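Local coordinates for uncharacterized NTF2-like protein (Cytophaga hutchinsonii ATCC 33406, PDB 3F14), which is of unknown function but has the NTF2-like, SnoaL-type fold, whose open cone often serves as a small-molecule pocket, and pairs with a second copy in the crystal, at the interface of chains A and B. Sequence-based numbering; all coordinates share one arbitrary frame. Chains: chain A/B, uncharacterized NTF2-like protein.

Contact 1: the interface of chains A and B. Residues chain A 94, 110-112; chain B 94, 110-112.
A:Cys94 sets its CB over the face of the B:Tyr110 ring, and B:Cys94 does the same to A:Tyr110. This is the sheet-to-sheet face of an NTF2-like, SnoaL-type protein. Many members of the family dimerise through such a sheet, and this pair may well do so too, although the assembly alone does not prove it. Each cysteine CB stands 3.6 Å from the ring centroid, near enough to count as a CH-pi contact. It lies at almost the same distance from all six ring carbons, so it is centred and not slipped toward an edge. The two sulfurs meet near the two-fold axis, with A:Cys94 SG 3.8 Å from B:Cys94 SG. That is contact range and far too long for a disulfide. With SG anti to the backbone N (chi1 177°), the sulfur turns toward its twin; the strand backbone itself sets CB over the ring.

Toward the C-terminus the packing passes to isoleucine. A:Ile112 CD1 reaches over the partner strand and lies 3.7 Å from CA of B:Tyr110. The same methyl touches the backbone of B:Cys111, at 3.5 Å from its N. B:Ile112 returns both contacts. The two isoleucine side chains cross obliquely, and their CG1 atoms come within 3.8 Å. Between the isoleucines and the cysteines, A:Tyr110 CB and B:Tyr110 CB face each other at 4.0 Å.

Behind this shell, strands 88-100 and 103-111 of each chain carry the residues. The tyrosine CG is anti to its own carbonyl carbon (chi1 -62°), and chi2 of 76° turns the ring face toward the partner's cysteine. Within each chain the backbone O of Cys94 lies at the ring edge, in plane.

Contact 2: the interface of chains A and B. Residues chain A 65-67, 74, 76; chain B 72, 74, 96.
A:Ile67 pushes its CD1 methyl among B:Gln72, B:Val74 and B:Ile96, so it meets both apolar and amide neighbours. The site is a sheet-to-sheet contact of the NTF2-like fold. Strands 60-68 and 72-82 of chain A face strands 72-82 and 88-100 of chain B. A:Ile67 CD1 lies 3.4 Å from B:Val74 CG2, a close fit. Its side chain crosses that of the valine at a slant. B:Ile96 CG2 touches the same methyl, so CD1 is held from more than one direction. Nearer the two-fold axis A:Val74 and B:Val74 meet end on, with their CG2 atoms 4.0 Å apart.

Mixed contacts join polar groups to carbon. The B:Gln72 amide lies against A:Ile67, and its OE1 is 3.3 Å from CD1. Its NE2 sits over CG1 of the same isoleucine. The glutamine chain runs extended beyond CG (chi2 -163°), which carries the amide out across the interface. On the other side of the patch, A:Glu76 and B:Ile96 approach head-on from the two chains. B:Ile96 CD1 rests 3.4 Å from the carboxylate carbon CD of A:Glu76 and also touches CG and OE2.

Hydrogen bonding is seen within chain A. A:Asn65 ND2 donates to A:Glu76 OE2 over 2.8 Å and is likely to steady the carboxylate. It meets OE2 on its anti side, tilted 23° out of the carboxylate plane. Replacing A:Glu76 with alanine would probably take the carboxylate and CG away from B:Ile96 CD1 and leave A:Asn65 ND2 without this acceptor, its amide freer to turn. Across the interface, the amides of A:Asn65 and B:Gln72 point at each other from the two chains. Their planes lie close to parallel, 29° apart. A:Asn65 ND2 is 3.7 Å from B:Gln72 OE1, too long for a hydrogen bond.

Contact 1: the interface of chains A and B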
loop_
_atom_site.group_PDB
_atom_site.type_symbol
_atom_site.label_atom_id
_atom_site.label_comp_id
_atom_site.label_asym_id
_atom_site.label_seq_id
_atom_site.Cartn_x
_atom_site.Cartn_y
_atom_site.Cartn_z
ATOM N N CYS A 94 -0.562 -4.681 -1.809
ATOM C CA CYS A 94 -1.081 -3.370 -2.122
ATOM C C CYS A 94 -0.301 -2.887 -3.359
ATOM O O CYS A 94 0.904 -2.697 -3.290
ATOM C CB CYS A 94 -0.893 -2.411 -0.946
ATOM S SG CYS A 94 -1.470 -0.730 -1.341
ATOM N N TYR A 110 3.602 -3.481 -2.657
ATOM C CA TYR A 110 3.953 -3.903 -1.293
ATOM C C TYR A 110 3.363 -5.267 -1.087
ATOM O O TYR A 110 2.148 -5.416 -1.088
ATOM C CB TYR A 110 3.368 -2.920 -0.261
ATOM C CG TYR A 110 3.883 -1.520 -0.371
ATOM C CD1 TYR A 110 3.463 -0.645 -1.371
ATOM C CD2 TYR A 110 4.755 -1.004 0.591
ATOM C CE1 TYR A 110 3.980 0.663 -1.468
ATOM C CE2 TYR A 110 5.261 0.252 0.494
ATOM C CZ TYR A 110 4.887 1.146 -0.550
ATOM O OH TYR A 110 5.404 2.414 -0.609
ATOM N N CYS A 111 4.202 -6.277 -0.850
ATOM C CA CYS A 111 3.768 -7.672 -0.776
ATOM C C CYS A 111 4.304 -8.258 0.500
ATOM O O CYS A 111 5.512 -8.253 0.725
ATOM C CB CYS A 111 4.297 -8.483 -1.968
ATOM S SG CYS A 111 3.911 -7.801 -3.592
ATOM N N ILE A 112 3.417 -8.749 1.328
ATOM C CA ILE A 112 3.739 -9.289 2.658
ATOM C C ILE A 112 3.211 -10.698 2.800
ATOM O O ILE A 112 1.998 -10.894 2.760
ATOM C CB ILE A 112 3.173 -8.365 3.772
ATOM C CG1 ILE A 112 3.857 -7.009 3.677
ATOM C CG2 ILE A 112 3.379 -8.945 5.186
ATOM C CD1 ILE A 112 3.263 -5.895 4.556
ATOM O OXT ILE A 112 4.021 -11.586 3.118
ATOM N N CYS B 94 3.270 1.705 3.449
ATOM C CA CYS B 94 2.119 2.229 2.751
ATOM C C CYS B 94 0.951 2.173 3.753
ATOM O O CYS B 94 0.553 1.097 4.172
ATOM C CB CYS B 94 1.812 1.401 1.503
ATOM S SG CYS B 94 0.320 1.993 0.645
ATOM N N TYR B 110 0.918 -1.486 5.395
ATOM C CA TYR B 110 1.842 -2.465 4.802
ATOM C C TYR B 110 3.234 -1.982 5.083
ATOM O O TYR B 110 3.633 -0.936 4.589
ATOM C CB TYR B 110 1.619 -2.559 3.282
ATOM C CG TYR B 110 0.257 -3.028 2.878
ATOM C CD1 TYR B 110 -0.866 -2.207 2.943
ATOM C CD2 TYR B 110 0.075 -4.303 2.334
ATOM C CE1 TYR B 110 -2.144 -2.680 2.580
ATOM C CE2 TYR B 110 -1.156 -4.763 1.992
ATOM C CZ TYR B 110 -2.327 -3.959 2.100
ATOM O OH TYR B 110 -3.553 -4.448 1.730
ATOM N N CYS B 111 4.022 -2.759 5.831
ATOM C CA CYS B 111 5.344 -2.340 6.295
ATOM C C CYS B 111 6.325 -3.421 5.938
ATOM O O CYS B 111 6.157 -4.569 6.342
ATOM C CB CYS B 111 5.357 -2.125 7.815
ATOM S SG CYS B 111 4.097 -0.998 8.442
ATOM N N ILE B 112 7.332 -3.061 5.182
ATOM C CA ILE B 112 8.346 -3.991 4.662
ATOM C C ILE B 112 9.734 -3.526 5.041
ATOM O O ILE B 112 10.153 -2.458 4.600
ATOM C CB ILE B 112 8.209 -4.141 3.121
ATOM C CG1 ILE B 112 6.853 -4.760 2.810
ATOM C CG2 ILE B 112 9.323 -5.013 2.507
ATOM C CD1 ILE B 112 6.448 -4.776 1.326
ATOM O OXT ILE B 112 10.461 -4.327 5.653
#

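Contact 2: the interface of chains A and B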
loop_
_atom_site.group_PDB
_atom_site.type_symbol
_atom_site.label_atom_id
_atom_site.label_comp_id
_atom_site.label_asym_id
_atom_site.label_seq_id
_atom_site.Cartn_x
_atom_site.Cartn_y
_atom_site.Cartn_z
ATOM N N ASN A 65 -10.077 -4.393 -2.376
ATOM C CA ASN A 65 -10.403 -2.976 -2.117
ATOM C C ASN A 65 -9.735 -2.061 -3.163
ATOM O O ASN A 65 -8.681 -2.455 -3.681
ATOM C CB ASN A 65 -9.924 -2.618 -0.705
ATOM C CG ASN A 65 -10.326 -1.218 -0.272
ATOM O OD1 ASN A 65 -11.488 -0.819 -0.410
ATOM N ND2 ASN A 65 -9.369 -0.473 0.295
ATOM N N VAL A 66 -10.323 -0.893 -3.491
ATOM C CA VAL A 66 -9.785 -0.041 -4.514
ATOM C C VAL A 66 -9.924 1.414 -4.069
ATOM O O VAL A 66 -10.988 1.832 -3.584
ATOM C CB VAL A 66 -10.568 -0.148 -5.843
ATOM C CG1 VAL A 66 -9.998 0.855 -6.911
ATOM C CG2 VAL A 66 -10.593 -1.553 -6.376
ATOM N N ILE A 67 -8.883 2.198 -4.293
ATOM C CA ILE A 67 -8.884 3.618 -4.072
ATOM C C ILE A 67 -8.405 4.306 -5.332
ATOM O O ILE A 67 -7.209 4.209 -5.716
ATOM C CB ILE A 67 -7.921 3.987 -2.974
ATOM C CG1 ILE A 67 -8.269 3.208 -1.710
ATOM C CG2 ILE A 67 -7.918 5.479 -2.756
ATOM C CD1 ILE A 67 -7.421 3.595 -0.588
ATOM N N VAL A 74 -5.108 2.480 -6.354
ATOM C CA VAL A 74 -4.517 1.581 -5.369
ATOM C C VAL A 74 -5.438 0.376 -5.215
ATOM O O VAL A 74 -6.646 0.579 -5.004
ATOM C CB VAL A 74 -4.332 2.295 -4.016
ATOM C CG1 VAL A 74 -3.726 1.342 -2.977
ATOM C CG2 VAL A 74 -3.484 3.606 -4.171
ATOM N N GLU A 76 -5.790 -3.242 -3.087
ATOM C CA GLU A 76 -5.396 -4.226 -2.084
ATOM C C GLU A 76 -5.946 -5.563 -2.434
ATOM O O GLU A 76 -7.091 -5.641 -2.892
ATOM C CB GLU A 76 -5.958 -3.833 -0.726
ATOM C CG GLU A 76 -5.471 -2.466 -0.196
ATOM C CD GLU A 76 -6.023 -2.205 1.198
ATOM O OE1 GLU A 76 -5.535 -2.845 2.172
ATOM O OE2 GLU A 76 -6.969 -1.386 1.320
ATOM N N GLN B 72 -10.918 8.345 1.215
ATOM C CA GLN B 72 -9.789 7.491 1.564
ATOM C C GLN B 72 -8.532 8.189 1.101
ATOM O O GLN B 72 -8.527 8.913 0.122
ATOM C CB GLN B 72 -9.857 6.079 0.928
ATOM C CG GLN B 72 -10.981 5.131 1.360
ATOM C CD GLN B 72 -10.718 3.655 0.994
ATOM O OE1 GLN B 72 -9.844 2.990 1.583
ATOM N NE2 GLN B 72 -11.466 3.141 0.027
ATOM N N VAL B 74 -3.968 7.493 0.856
ATOM C CA VAL B 74 -2.869 6.534 0.896
ATOM C C VAL B 74 -1.562 7.316 0.974
ATOM O O VAL B 74 -1.367 8.225 0.152
ATOM C CB VAL B 74 -2.883 5.633 -0.354
ATOM C CG1 VAL B 74 -1.715 4.637 -0.319
ATOM C CG2 VAL B 74 -4.265 4.908 -0.522
ATOM N N ILE B 96 -3.004 3.248 4.531
ATOM C CA ILE B 96 -4.271 3.521 3.852
ATOM C C ILE B 96 -5.322 3.911 4.896
ATOM O O ILE B 96 -5.571 3.143 5.839
ATOM C CB ILE B 96 -4.765 2.277 3.076
ATOM C CG1 ILE B 96 -3.716 1.827 2.084
ATOM C CG2 ILE B 96 -6.128 2.548 2.408
ATOM C CD1 ILE B 96 -4.055 0.512 1.323
#

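Contact 1 and contact 2 lie about 13 Å apart, measured between the centres of their C-alpha atoms. Both belong to one two-fold interface between the sheets of the two chains. Strand 88-100 of chain B links them: it supplies B:Cys94 to contact 1 and B:Ile96 to contact 2. Contact 1 straddles the axis, and several of its residues meet their own twins there. Contact 2 lies mostly to one side, so its equivalent with the chains exchanged adds a further patch. Packing along the sheet face from the C-termini outward suggests a dimer, though the structure alone does not show its state in solution.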